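Local atomic coordinates of histidine acid phosphatase (Bifidobacterium longum subsp. infantis, PDB entry 6RXD), a protein that probably removes phosphate groups from inositol polyphosphates such as phytate, and from 2,3-bisphosphoglycerate, as a histidine acid phosphatase of the MINPP1 subfamily. Residues A[363-366]-A[367-371]. Residues are numbered along the deposited sequence; the frame is centred on the assembly and turned at random.
Sequences GQNE and TYSIA
Gln364 and Thr367 illustrate how a side-chain amide can stand in for backbone pairing where the chain turns. The glutamine bends at chi2 (80°), which brings its amide back toward Thr367, and the two side chains meet at about a right angle. Gln364 OE1 accepts the N-H of Thr367 N at 3.0 Å, in the carbonyl plane. On the other branch Gln364 NE2 gives a longer bond of 3.3 Å to Thr367 OG1, which lies close to the amide plane. Gripped at both ends, the amide has its flip settled, the more so because NE2 also donates to Tyr361 O, while Thr367 OG1 is bonded to Gly358 O. A leucine in place of Gln364 would probably leave the backbone N-H of Thr367 without this acceptor and the threonine hydroxyl without one of its donors.

Asn365 works chiefly through its backbone carbonyl. Asn365 O receives Ser369 N at 2.9 Å, almost in line with its C=O, and more weakly Tyr368 N. The same Asn365 O sits over the centre of one face of the Tyr368 ring, 4.2 Å above its plane, with Asn365 CA over a face and Asn365 CB 3.9 Å from Tyr368 CZ; a chi1 of 60° swings the ring back over the preceding chain. A water bridges Asn365 OD1 (2.6 Å) and Ser369 OG; a further, weak link to Glu366 OE1 is doubtful, as that side chain has two conformers.

This turn belongs to the loop that links helix 339-357 to helix 372-386. Gln364 and Glu366 rest on Phe217 of helix 206-220, whereas Tyr368 packs against Pro405, Ala408 and Leu409 of helix 400-410; Ile370 touches both helices, just ahead of the start of helix 372-386.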
ATOM      1  N   GLY A 363       6.259  20.248  12.578  1.00 18.09           N
ATOM      2  CA  GLY A 363       7.278  20.375  13.606  1.00 22.76           C
ATOM      3  C   GLY A 363       8.132  19.129  13.764  1.00 24.70           C
ATOM      4  O   GLY A 363       9.030  19.097  14.607  1.00 26.14           O
ATOM      5  N   GLN A 364       7.847  18.096  12.973  1.00 21.31           N
ATOM      6  CA  GLN A 364       8.645  16.874  12.991  1.00 16.88           C
ATOM      7  C   GLN A 364       8.781  16.293  11.582  1.00 14.89           C
ATOM      8  O   GLN A 364       7.948  16.566  10.706  1.00 16.59           O
ATOM      9  CB  GLN A 364       8.027  15.831  13.940  1.00 18.77           C
ATOM     10  CG  GLN A 364       6.622  15.338  13.538  1.00 16.78           C
ATOM     11  CD  GLN A 364       6.638  14.268  12.447  1.00 15.49           C
ATOM     12  OE1 GLN A 364       7.508  13.388  12.426  1.00 17.45           O
ATOM     13  NE2 GLN A 364       5.680  14.351  11.525  1.00 15.88           N
ATOM     14  N   ASN A 365       9.827  15.502  11.361  1.00 16.82           N
ATOM     15  CA  ASN A 365       9.920  14.700  10.141  1.00 17.11           C
ATOM     16  C   ASN A 365      10.271  13.257  10.453  1.00 19.70           C
ATOM     17  O   ASN A 365      10.677  12.505   9.565  1.00 19.34           O
ATOM     18  CB  ASN A 365      10.939  15.283   9.149  1.00 27.41           C
ATOM     19  CG  ASN A 365      12.341  15.384   9.734  1.00 27.33           C
ATOM     20  OD1 ASN A 365      12.610  14.907  10.837  1.00 30.72           O
ATOM     21  ND2 ASN A 365      13.248  16.000   8.984  1.00 45.52           N
ATOM     22  N   GLU A 366      10.129  12.881  11.721  1.00 15.20           N
ATOM     23  CA  GLU A 366      10.474  11.541  12.185  0.50 18.85           C
ATOM     24  C   GLU A 366       9.618  10.467  11.532  1.00 20.04           C
ATOM     25  O   GLU A 366      10.066   9.340  11.321  1.00 18.51           O
ATOM     26  CB  GLU A 366      10.335  11.453  13.711  0.50 18.52           C
ATOM     27  CG  GLU A 366      11.323  12.311  14.476  0.50 21.56           C
ATOM     28  CD  GLU A 366      12.760  11.922  14.201  0.50 30.47           C
ATOM     29  OE1 GLU A 366      13.601  12.833  14.047  0.50 33.67           O
ATOM     30  OE2 GLU A 366      13.049  10.709  14.135  0.50 35.67           O
ATOM     31  N   THR A 367       8.373  10.806  11.222  1.00 14.65           N
ATOM     32  CA  THR A 367       7.482   9.805  10.636  1.00 14.34           C
ATOM     33  C   THR A 367       7.873   9.368   9.226  1.00 17.53           C
ATOM     34  O   THR A 367       7.582   8.246   8.831  1.00 19.15           O
ATOM     35  CB  THR A 367       6.010  10.255  10.625  1.00 14.31           C
ATOM     36  OG1 THR A 367       5.896  11.492   9.913  1.00 14.36           O
ATOM     37  CG2 THR A 367       5.480  10.426  12.038  1.00 14.97           C
ATOM     38  N   TYR A 368       8.518  10.245   8.456  1.00 14.85           N
ATOM     39  CA  TYR A 368       8.822   9.879   7.074  1.00 14.24           C
ATOM     40  C   TYR A 368      10.277   9.942   6.651  1.00 16.69           C
ATOM     41  O   TYR A 368      10.623   9.465   5.568  1.00 14.58           O
ATOM     42  CB  TYR A 368       7.965  10.674   6.100  1.00 13.57           C
ATOM     43  CG  TYR A 368       8.122  12.166   6.176  1.00 14.34           C
ATOM     44  CD1 TYR A 368       9.083  12.822   5.427  1.00 15.47           C
ATOM     45  CD2 TYR A 368       7.275  12.923   6.976  1.00 18.10           C
ATOM     46  CE1 TYR A 368       9.208  14.193   5.492  1.00 22.31           C
ATOM     47  CE2 TYR A 368       7.388  14.280   7.041  1.00 17.72           C
ATOM     48  CZ  TYR A 368       8.349  14.912   6.301  1.00 23.23           C
ATOM     49  OH  TYR A 368       8.440  16.279   6.371  1.00 23.58           O
ATOM     50  N   SER A 369      11.131  10.515   7.495  1.00 14.31           N
ATOM     51  CA  SER A 369      12.563  10.534   7.201  1.00 17.10           C
ATOM     52  C   SER A 369      13.099   9.112   7.079  1.00 18.83           C
ATOM     53  O   SER A 369      14.160   8.881   6.481  1.00 16.70           O
ATOM     54  CB  SER A 369      13.336  11.299   8.280  1.00 19.49           C
ATOM     55  OG  SER A 369      13.221  10.650   9.539  0.63 13.65           O
ATOM     56  N   ILE A 370      12.353   8.152   7.625  1.00 15.19           N
ATOM     57  CA  ILE A 370      12.755   6.751   7.591  1.00 11.44           C
ATOM     58  C   ILE A 370      12.876   6.211   6.167  1.00 12.42           C
ATOM     59  O   ILE A 370      13.536   5.198   5.942  1.00 14.21           O
ATOM     60  CB  ILE A 370      11.784   5.858   8.395  1.00 13.72           C
ATOM     61  CG1 ILE A 370      10.356   5.963   7.865  1.00 14.28           C
ATOM     62  CG2 ILE A 370      11.823   6.237   9.870  1.00 16.88           C
ATOM     63  CD1 ILE A 370       9.449   4.819   8.364  1.00 14.71           C
ATOM     64  N   ALA A 371      12.239   6.880   5.205  1.00 15.20           N
ATOM     65  CA  ALA A 371      12.266   6.390   3.825  1.00 12.08           C
ATOM     66  C   ALA A 371      13.555   6.793   3.104  1.00 13.87           C
ATOM     67  O   ALA A 371      13.757   6.439   1.946  1.00 14.35           O
ATOM     68  CB  ALA A 371      11.036   6.869   3.044  1.00 14.03           C
TER
HETATM   69  O   HOH W   1      13.900  12.661  11.345  1.00 30.44           O